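Local coordinates for protein inactive poly [ADP-ribose] polymerase RCD1 (PDB 5NGO) that is an inactive member of the poly(ADP-ribose) polymerase family from Arabidopsis and is bound by the downy mildew effector HaRxL106, which suppresses plant immunity, at residues 15-23 / 103-111; 118-129 / 173-184. All coordinates share one frame; numbering follows the deposited sequence.

Contact 1: residues 15-23 / 103-111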
loop_
_atom_site.group_PDB
_atom_site.type_symbol
_atom_site.label_atom_id
_atom_site.label_comp_id
_atom_site.label_asym_id
_atom_site.label_seq_id
_atom_site.Cartn_x
_atom_site.Cartn_y
_atom_site.Cartn_z
ATOM N N MET A 15 6.348 8.240 -10.714
ATOM C CA MET A 15 5.059 8.143 -10.001
ATOM C C MET A 15 5.050 8.948 -8.701
ATOM O O MET A 15 4.086 9.654 -8.414
ATOM C CB MET A 15 4.713 6.685 -9.670
ATOM C CG MET A 15 3.658 6.054 -10.575
ATOM S SD MET A 15 3.078 4.485 -9.885
ATOM C CE MET A 15 4.411 3.395 -10.347
ATOM N N PHE A 16 6.109 8.814 -7.913
ATOM C CA PHE A 16 6.216 9.511 -6.632
ATOM C C PHE A 16 6.400 11.025 -6.809
ATOM O O PHE A 16 5.830 11.812 -6.045
ATOM C CB PHE A 16 7.368 8.939 -5.804
ATOM C CG PHE A 16 7.409 9.457 -4.397
ATOM C CD1 PHE A 16 6.659 8.849 -3.406
ATOM C CD2 PHE A 16 8.194 10.558 -4.064
ATOM C CE1 PHE A 16 6.687 9.325 -2.102
ATOM C CE2 PHE A 16 8.208 11.039 -2.760
ATOM C CZ PHE A 16 7.455 10.419 -1.782
ATOM N N ALA A 17 7.194 11.422 -7.804
ATOM C CA ALA A 17 7.459 12.847 -8.069
ATOM C C ALA A 17 6.208 13.591 -8.546
ATOM O O ALA A 17 5.879 14.646 -8.002
ATOM C CB ALA A 17 8.592 13.013 -9.080
ATOM N N VAL A 18 5.499 13.024 -9.538
ATOM C CA VAL A 18 4.281 13.655 -10.049
ATOM C C VAL A 18 3.212 13.641 -8.946
ATOM O O VAL A 18 2.518 14.636 -8.746
ATOM C CB VAL A 18 3.737 12.983 -11.337
ATOM C CG1 VAL A 18 4.766 13.016 -12.459
ATOM C CG2 VAL A 18 3.227 11.585 -11.053
ATOM N N GLY A 19 3.119 12.535 -8.212
ATOM C CA GLY A 19 2.132 12.375 -7.155
ATOM C C GLY A 19 2.330 13.172 -5.894
ATOM O O GLY A 19 1.408 13.241 -5.102
ATOM N N THR A 20 3.515 13.754 -5.676
ATOM C CA THR A 20 3.775 14.617 -4.512
ATOM C C THR A 20 4.051 16.068 -4.903
ATOM O O THR A 20 4.469 16.871 -4.051
ATOM C CB THR A 20 4.979 14.090 -3.674
ATOM O OG1 THR A 20 6.136 13.949 -4.517
ATOM C CG2 THR A 20 4.641 12.757 -3.027
ATOM N N ALA A 21 3.806 16.427 -6.162
ATOM C CA ALA A 21 4.120 17.786 -6.678
ATOM C C ALA A 21 3.464 18.920 -5.884
ATOM O O ALA A 21 4.076 19.957 -5.663
ATOM C CB ALA A 21 3.735 17.895 -8.149
ATOM N N SER A 22 2.221 18.710 -5.450
ATOM C CA SER A 22 1.489 19.686 -4.626
ATOM C C SER A 22 2.171 20.082 -3.307
ATOM O O SER A 22 1.845 21.126 -2.757
ATOM C CB SER A 22 0.052 19.198 -4.340
ATOM O OG SER A 22 0.000 17.852 -3.837
ATOM N N LEU A 23 3.088 19.257 -2.800
ATOM C CA LEU A 23 3.806 19.554 -1.554
ATOM C C LEU A 23 5.062 20.412 -1.760
ATOM O O LEU A 23 5.681 20.823 -0.774
ATOM C CB LEU A 23 4.198 18.255 -0.841
ATOM C CG LEU A 23 3.069 17.243 -0.590
ATOM C CD1 LEU A 23 3.649 15.960 -0.016
ATOM C CD2 LEU A 23 1.979 17.810 0.311
ATOM N N ALA A 103 -2.287 5.070 -6.202
ATOM C CA ALA A 103 -1.057 5.307 -6.941
ATOM C C ALA A 103 -0.740 6.780 -7.293
ATOM O O ALA A 103 0.423 7.196 -7.264
ATOM C CB ALA A 103 -1.050 4.476 -8.216
ATOM N N ASP A 104 -1.770 7.556 -7.620
ATOM C CA ASP A 104 -1.552 8.946 -8.042
ATOM C C ASP A 104 -1.694 9.965 -6.896
ATOM O O ASP A 104 -1.596 11.157 -7.136
ATOM C CB ASP A 104 -2.446 9.298 -9.240
ATOM C CG ASP A 104 -3.942 9.154 -8.945
ATOM O OD1 ASP A 104 -4.324 8.557 -7.905
ATOM O OD2 ASP A 104 -4.748 9.655 -9.753
ATOM N N CYS A 105 -1.846 9.480 -5.656
ATOM C CA CYS A 105 -2.133 10.316 -4.486
ATOM C C CYS A 105 -1.132 10.264 -3.335
ATOM O O CYS A 105 -1.516 10.541 -2.205
ATOM C CB CYS A 105 -3.482 9.888 -3.893
ATOM S SG CYS A 105 -4.838 10.240 -4.982
ATOM N N PRO A 106 0.148 9.952 -3.591
ATOM C CA PRO A 106 1.031 9.888 -2.414
ATOM C C PRO A 106 1.158 11.195 -1.592
ATOM O O PRO A 106 1.509 11.109 -0.415
ATOM C CB PRO A 106 2.378 9.461 -3.002
ATOM C CG PRO A 106 2.318 9.847 -4.439
ATOM C CD PRO A 106 0.889 9.772 -4.848
ATOM N N TYR A 107 0.838 12.366 -2.173
ATOM C CA TYR A 107 0.770 13.629 -1.397
ATOM C C TYR A 107 -0.092 13.527 -0.142
ATOM O O TYR A 107 0.156 14.225 0.848
ATOM C CB TYR A 107 0.266 14.832 -2.233
ATOM C CG TYR A 107 -1.194 14.771 -2.668
ATOM C CD1 TYR A 107 -2.220 15.238 -1.828
ATOM C CD2 TYR A 107 -1.551 14.271 -3.910
ATOM C CE1 TYR A 107 -3.549 15.181 -2.214
ATOM C CE2 TYR A 107 -2.893 14.213 -4.314
ATOM C CZ TYR A 107 -3.883 14.673 -3.461
ATOM O OH TYR A 107 -5.206 14.617 -3.828
ATOM N N PHE A 108 -1.116 12.672 -0.215
ATOM C CA PHE A 108 -2.096 12.476 0.846
ATOM C C PHE A 108 -1.487 11.925 2.142
ATOM O O PHE A 108 -1.920 12.286 3.223
ATOM C CB PHE A 108 -3.186 11.515 0.335
ATOM C CG PHE A 108 -4.544 11.749 0.887
ATOM C CD1 PHE A 108 -5.410 12.644 0.285
ATOM C CD2 PHE A 108 -4.982 11.013 1.986
ATOM C CE1 PHE A 108 -6.715 12.816 0.781
ATOM C CE2 PHE A 108 -6.279 11.174 2.492
ATOM C CZ PHE A 108 -7.141 12.077 1.889
ATOM N N SER A 109 -0.512 11.025 2.030
ATOM C CA SER A 109 0.058 10.358 3.205
ATOM C C SER A 109 1.579 10.542 3.391
ATOM O O SER A 109 2.162 9.976 4.325
ATOM C CB SER A 109 -0.314 8.877 3.170
ATOM O OG SER A 109 0.176 8.232 2.013
ATOM N N ALA A 110 2.211 11.361 2.547
ATOM C CA ALA A 110 3.648 11.634 2.642
ATOM C C ALA A 110 4.083 12.147 4.017
ATOM O O ALA A 110 5.091 11.692 4.558
ATOM C CB ALA A 110 4.082 12.603 1.559
ATOM N N ARG A 111 3.308 13.081 4.581
ATOM C CA ARG A 111 3.595 13.635 5.901
ATOM C C ARG A 111 3.421 12.645 7.059
ATOM O O ARG A 111 3.928 12.873 8.148
ATOM C CB ARG A 111 2.746 14.899 6.150
ATOM C CG ARG A 111 3.351 16.118 5.432
ATOM C CD ARG A 111 3.225 17.453 6.216
ATOM N NE ARG A 111 4.537 18.143 6.308
ATOM C CZ ARG A 111 5.122 18.828 5.331
ATOM N NH1 ARG A 111 4.532 19.003 4.151
ATOM N NH2 ARG A 111 6.298 19.386 5.546
#
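Met15, in helix 9-19, lies loosely against Ala103, its SD 4.5 Å from Ala103 CB. One residue on, Phe16 CD1 lies 4.3 Å from Pro106 CB, although the residue leaves the helix pointing away from the loop. Gly19 is where the two backbones come close: Gly19 CA lies 3.9 Å from Asp104 O, with Pro106 CD packed on the same glycine. Gly19 O accepts a hydrogen bond from Tyr107 N at 3.1 Å, the N-H bent to 142° and arriving from above the carbonyl plane. Gly19 O also lies in plane at the edge of the Tyr107 ring, 3.4 Å from Tyr107 CD2. Thr20 divides its two branches. With chi1 at 55°, Thr20 OG1 sits between backbone N and carbonyl carbon and returns to Phe16 O, 2.6 Å away. Thr20 CG2 lies against Pro106 CG, the two side chains crossing at about a right angle, and over one face of the Phe16 ring, offset to its rim. Beyond it Ser22 OG rests 3.4 Å from Tyr107 CB, and Leu23 closes the row with Leu23 CD1 against Ala110 CB at 3.7 Å. Helix 9-19 and the residues after it are thus packed on the loop between strands 98-102 and 121-129; Met15 and Pro106 also touch Trp66 of strand 62-68, and Phe16 and Pro106 touch Met123 of strand 121-129.

Contact 2: residues 118-129 / 173-184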
loop_
_atom_site.group_PDB
_atom_site.type_symbol
_atom_site.label_atom_id
_atom_site.label_comp_id
_atom_site.label_asym_id
_atom_site.label_seq_id
_atom_site.Cartn_x
_atom_site.Cartn_y
_atom_site.Cartn_z
ATOM N N ASN A 118 18.087 11.219 10.408
ATOM C CA ASN A 118 18.680 12.088 9.379
ATOM C C ASN A 118 17.687 12.956 8.585
ATOM O O ASN A 118 18.083 13.610 7.599
ATOM C CB ASN A 118 19.494 11.223 8.402
ATOM C CG ASN A 118 20.613 10.450 9.099
ATOM O OD1 ASN A 118 21.484 11.028 9.738
ATOM N ND2 ASN A 118 20.596 9.143 8.981
ATOM N N GLY A 119 16.414 12.970 8.979
ATOM C CA GLY A 119 15.391 13.708 8.227
ATOM C C GLY A 119 14.788 12.953 7.040
ATOM O O GLY A 119 14.038 13.539 6.278
ATOM N N VAL A 120 15.078 11.666 6.924
ATOM C CA VAL A 120 14.652 10.888 5.765
ATOM C C VAL A 120 13.349 10.166 6.111
ATOM O O VAL A 120 13.167 9.683 7.225
ATOM C CB VAL A 120 15.767 9.895 5.312
ATOM C CG1 VAL A 120 15.327 8.998 4.179
ATOM C CG2 VAL A 120 17.043 10.618 4.950
ATOM N N ARG A 121 12.471 10.097 5.120
ATOM C CA ARG A 121 11.171 9.444 5.215
ATOM C C ARG A 121 11.100 8.288 4.230
ATOM O O ARG A 121 11.867 8.246 3.266
ATOM C CB ARG A 121 10.073 10.452 4.895
ATOM C CG ARG A 121 9.970 11.593 5.880
ATOM C CD ARG A 121 9.020 12.648 5.336
ATOM N NE ARG A 121 8.984 13.843 6.178
ATOM C CZ ARG A 121 8.070 14.119 7.108
ATOM N NH1 ARG A 121 7.050 13.290 7.373
ATOM N NH2 ARG A 121 8.181 15.253 7.786
ATOM N N TYR A 122 10.183 7.362 4.484
ATOM C CA TYR A 122 10.109 6.099 3.755
ATOM C C TYR A 122 8.678 5.753 3.421
ATOM O O TYR A 122 7.831 5.664 4.306
ATOM C CB TYR A 122 10.694 4.956 4.580
ATOM C CG TYR A 122 12.113 5.163 5.030
ATOM C CD1 TYR A 122 12.402 5.864 6.183
ATOM C CD2 TYR A 122 13.182 4.656 4.280
ATOM C CE1 TYR A 122 13.715 6.058 6.599
ATOM C CE2 TYR A 122 14.507 4.817 4.685
ATOM C CZ TYR A 122 14.772 5.537 5.849
ATOM O OH TYR A 122 16.061 5.726 6.291
ATOM N N MET A 123 8.418 5.531 2.140
ATOM C CA MET A 123 7.108 5.131 1.641
ATOM C C MET A 123 7.290 3.863 0.787
ATOM O O MET A 123 8.193 3.820 -0.067
ATOM C CB MET A 123 6.564 6.260 0.772
ATOM C CG MET A 123 5.143 6.030 0.247
ATOM S SD MET A 123 3.862 6.783 1.207
ATOM C CE MET A 123 3.723 8.321 0.321
ATOM N N VAL A 124 6.428 2.868 1.008
ATOM C CA VAL A 124 6.537 1.601 0.285
ATOM C C VAL A 124 5.493 1.565 -0.836
ATOM O O VAL A 124 4.322 1.862 -0.592
ATOM C CB VAL A 124 6.330 0.402 1.240
ATOM C CG1 VAL A 124 6.370 -0.917 0.502
ATOM C CG2 VAL A 124 7.388 0.396 2.319
ATOM N N LEU A 125 5.911 1.226 -2.051
ATOM C CA LEU A 125 4.977 0.962 -3.144
ATOM C C LEU A 125 4.613 -0.529 -3.112
ATOM O O LEU A 125 5.495 -1.385 -3.183
ATOM C CB LEU A 125 5.535 1.319 -4.519
ATOM C CG LEU A 125 4.547 1.212 -5.685
ATOM C CD1 LEU A 125 3.469 2.243 -5.530
ATOM C CD2 LEU A 125 5.202 1.452 -7.023
ATOM N N CYS A 126 3.313 -0.804 -3.022
ATOM C CA CYS A 126 2.788 -2.171 -2.957
ATOM C C CYS A 126 1.917 -2.523 -4.156
ATOM O O CYS A 126 1.295 -1.646 -4.760
ATOM C CB CYS A 126 1.909 -2.324 -1.735
ATOM S SG CYS A 126 2.718 -2.053 -0.169
ATOM N N ARG A 127 1.901 -3.807 -4.483
ATOM C CA ARG A 127 0.854 -4.379 -5.329
ATOM C C ARG A 127 -0.251 -4.799 -4.380
ATOM O O ARG A 127 0.024 -5.419 -3.361
ATOM C CB ARG A 127 1.346 -5.616 -6.064
ATOM C CG ARG A 127 2.650 -5.454 -6.801
ATOM C CD ARG A 127 2.827 -6.536 -7.839
ATOM N NE ARG A 127 4.186 -6.582 -8.353
ATOM C CZ ARG A 127 4.657 -7.525 -9.173
ATOM N NH1 ARG A 127 3.880 -8.518 -9.597
ATOM N NH2 ARG A 127 5.913 -7.438 -9.613
ATOM N N VAL A 128 -1.483 -4.424 -4.697
ATOM C CA VAL A 128 -2.643 -4.765 -3.890
ATOM C C VAL A 128 -3.672 -5.436 -4.779
ATOM O O VAL A 128 -4.016 -4.919 -5.850
ATOM C CB VAL A 128 -3.292 -3.527 -3.242
ATOM C CG1 VAL A 128 -4.408 -3.941 -2.302
ATOM C CG2 VAL A 128 -2.246 -2.688 -2.521
ATOM N N ILE A 129 -4.165 -6.581 -4.314
ATOM C CA ILE A 129 -5.285 -7.274 -4.948
ATOM C C ILE A 129 -6.560 -6.676 -4.375
ATOM O O ILE A 129 -6.974 -7.000 -3.261
ATOM C CB ILE A 129 -5.244 -8.778 -4.668
ATOM C CG1 ILE A 129 -3.964 -9.392 -5.253
ATOM C CG2 ILE A 129 -6.472 -9.471 -5.251
ATOM C CD1 ILE A 129 -3.639 -10.771 -4.692
ATOM N N HIS A 173 -3.041 -10.345 0.122
ATOM C CA HIS A 173 -3.512 -9.375 -0.874
ATOM C C HIS A 173 -2.586 -8.142 -1.013
ATOM O O HIS A 173 -2.925 -7.225 -1.765
ATOM C CB HIS A 173 -4.935 -8.941 -0.491
ATOM C CG HIS A 173 -5.981 -9.987 -0.743
ATOM N ND1 HIS A 173 -6.609 -10.044 -1.952
ATOM C CD2 HIS A 173 -6.581 -10.927 0.034
ATOM C CE1 HIS A 173 -7.513 -11.012 -1.945
ATOM N NE2 HIS A 173 -7.522 -11.549 -0.742
ATOM N N ILE A 174 -1.442 -8.116 -0.315
ATOM C CA ILE A 174 -0.489 -7.000 -0.417
ATOM C C ILE A 174 0.929 -7.525 -0.614
ATOM O O ILE A 174 1.399 -8.317 0.185
ATOM C CB ILE A 174 -0.506 -6.100 0.848
ATOM C CG1 ILE A 174 -1.909 -5.566 1.100
ATOM C CG2 ILE A 174 0.492 -4.931 0.688
ATOM C CD1 ILE A 174 -2.077 -4.850 2.419
ATOM N N PHE A 175 1.595 -7.097 -1.676
ATOM C CA PHE A 175 3.012 -7.380 -1.839
ATOM C C PHE A 175 3.807 -6.058 -1.820
ATOM O O PHE A 175 3.736 -5.295 -2.777
ATOM C CB PHE A 175 3.296 -8.144 -3.129
ATOM C CG PHE A 175 4.751 -8.367 -3.377
ATOM C CD1 PHE A 175 5.505 -9.161 -2.534
ATOM C CD2 PHE A 175 5.385 -7.743 -4.439
ATOM C CE1 PHE A 175 6.860 -9.360 -2.754
ATOM C CE2 PHE A 175 6.752 -7.933 -4.673
ATOM C CZ PHE A 175 7.485 -8.730 -3.831
ATOM N N PRO A 176 4.560 -5.791 -0.733
ATOM C CA PRO A 176 5.480 -4.653 -0.698
ATOM C C PRO A 176 6.624 -4.839 -1.634
ATOM O O PRO A 176 7.320 -5.805 -1.509
ATOM C CB PRO A 176 5.970 -4.617 0.762
ATOM C CG PRO A 176 5.273 -5.700 1.473
ATOM C CD PRO A 176 4.661 -6.615 0.481
ATOM N N GLU A 177 6.805 -3.939 -2.579
ATOM C CA GLU A 177 7.771 -4.161 -3.640
ATOM C C GLU A 177 8.909 -3.175 -3.681
ATOM O O GLU A 177 10.044 -3.559 -3.911
ATOM C CB GLU A 177 7.053 -4.169 -4.997
ATOM C CG GLU A 177 7.915 -4.745 -6.111
ATOM C CD GLU A 177 7.219 -4.981 -7.374
ATOM O OE1 GLU A 177 6.102 -4.463 -7.560
ATOM O OE2 GLU A 177 7.798 -5.680 -8.233
ATOM N N PHE A 178 8.611 -1.893 -3.493
ATOM C CA PHE A 178 9.591 -0.818 -3.643
ATOM C C PHE A 178 9.589 0.090 -2.414
ATOM O O PHE A 178 8.544 0.302 -1.827
ATOM C CB PHE A 178 9.290 0.028 -4.845
ATOM C CG PHE A 178 9.383 -0.681 -6.175
ATOM C CD1 PHE A 178 8.291 -1.318 -6.705
ATOM C CD2 PHE A 178 10.520 -0.552 -6.951
ATOM C CE1 PHE A 178 8.377 -1.945 -7.971
ATOM C CE2 PHE A 178 10.622 -1.143 -8.186
ATOM C CZ PHE A 178 9.547 -1.836 -8.734
ATOM N N VAL A 179 10.765 0.577 -2.031
ATOM C CA VAL A 179 10.908 1.583 -0.992
ATOM C C VAL A 179 11.421 2.875 -1.614
ATOM O O VAL A 179 12.450 2.872 -2.305
ATOM C CB VAL A 179 11.898 1.158 0.112
ATOM C CG1 VAL A 179 11.993 2.229 1.181
ATOM C CG2 VAL A 179 11.450 -0.159 0.741
ATOM N N VAL A 180 10.714 3.978 -1.355
ATOM C CA VAL A 180 11.116 5.297 -1.814
ATOM C C VAL A 180 11.572 6.081 -0.594
ATOM O O VAL A 180 10.788 6.263 0.345
ATOM C CB VAL A 180 9.939 6.033 -2.505
ATOM C CG1 VAL A 180 10.345 7.464 -2.872
ATOM C CG2 VAL A 180 9.506 5.284 -3.754
ATOM N N ARG A 181 12.835 6.517 -0.613
ATOM C CA ARG A 181 13.395 7.375 0.426
ATOM C C ARG A 181 13.310 8.819 -0.025
ATOM O O ARG A 181 13.744 9.145 -1.127
ATOM C CB ARG A 181 14.858 7.024 0.686
ATOM C CG ARG A 181 15.046 5.644 1.263
ATOM C CD ARG A 181 16.507 5.317 1.519
ATOM N NE ARG A 181 16.619 3.899 1.850
ATOM C CZ ARG A 181 17.708 3.296 2.296
ATOM N NH1 ARG A 181 18.817 3.978 2.553
ATOM N NH2 ARG A 181 17.663 1.989 2.539
ATOM N N PHE A 182 12.782 9.686 0.841
ATOM C CA PHE A 182 12.560 11.084 0.485
ATOM C C PHE A 182 12.629 12.056 1.679
ATOM O O PHE A 182 12.755 11.637 2.832
ATOM C CB PHE A 182 11.222 11.217 -0.251
ATOM C CG PHE A 182 10.016 10.985 0.621
ATOM C CD1 PHE A 182 9.607 9.699 0.942
ATOM C CD2 PHE A 182 9.276 12.055 1.107
ATOM C CE1 PHE A 182 8.503 9.475 1.735
ATOM C CE2 PHE A 182 8.156 11.840 1.901
ATOM C CZ PHE A 182 7.770 10.541 2.215
ATOM N N LYS A 183 12.566 13.352 1.367
ATOM C CA LYS A 183 12.436 14.413 2.380
ATOM C C LYS A 183 11.322 15.402 2.036
ATOM O O LYS A 183 10.944 15.522 0.888
ATOM C CB LYS A 183 13.727 15.195 2.533
ATOM C CG LYS A 183 14.932 14.365 2.906
ATOM C CD LYS A 183 16.149 15.225 3.203
ATOM C CE LYS A 183 16.903 14.661 4.405
ATOM N NZ LYS A 183 18.240 15.263 4.602
ATOM N N LEU A 184 10.838 16.090 3.071
ATOM C CA LEU A 184 9.917 17.244 2.946
ATOM C C LEU A 184 10.445 18.445 3.738
ATOM O O LEU A 184 11.288 18.284 4.611
ATOM C CB LEU A 184 8.536 16.899 3.473
ATOM C CG LEU A 184 7.816 15.685 2.907
ATOM C CD1 LEU A 184 6.537 15.439 3.722
ATOM C CD2 LEU A 184 7.481 15.830 1.417
HETATM O O HOH W 1 11.752 14.827 5.485
#
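Strands 121-129 and 174-182 run antiparallel, their axes 4.5 Å apart at closest approach and at 151°, and a classic beta bulge shifts the register by one where Glu177 N and Phe178 N both bond to Leu125 O, at 2.9 and 3.2 Å from it. On the face carrying Arg121, the Phe182 ring swings back across the partner strand, its chi1 of 69° holding CG between backbone N and carbonyl carbon. Arg121 CB then stands over the Phe182 ring face, 3.7 Å from its centroid, a CH-pi contact. Farther out, the extended Arg121 chain presents one guanidinium face to Leu184 CD1, while a water in the guanidinium plane, at its edge, accepts from Arg121 NE and also bonds Gly119 O and Leu184 N. On the other face, Arg181 CG lies 3.6 Å from Tyr122 CE2, and Val124 CG1 packs beside Pro176 CB. Back on the Arg121 face, near the bulge, Arg127 grips Glu177 side-on: Arg127 NE meets Glu177 OE1 at 3.0 Å along an almost straight N-H, and Arg127 NH2 meets Glu177 OE2 at 2.9 Å. Both oxygens lie close to the guanidinium plane, yet the nitrogens approach from above the carboxylate. The bulge thus supplies the acid of a two-pronged salt bridge, with Phe46 touching Arg127 and Tyr64 touching Glu177. Such pairing would probably keep buried Glu177 ionised and limit rotation of the Arg127 guanidinium.

How the contacts relate
Contacts 1 and 2 lie in series along the chain, yet their centres are only 12 Å apart and their side chains touch. Phe16 CZ from contact 1 reaches Phe182 CD1 of contact 2 at 3.5 Å, the two rings meeting with planes about 55° apart. Pro106 O is 3.6 Å from Met123 CE, and Arg111 CG is 3.7 Å from Leu184 CD1. A weak hydrogen bond from Arg121 NH1 to Arg111 O adds a polar tie. Together they illustrate how one face of a strand pair in a PARP-type sheet is covered by a helix and a loop that also hold each other.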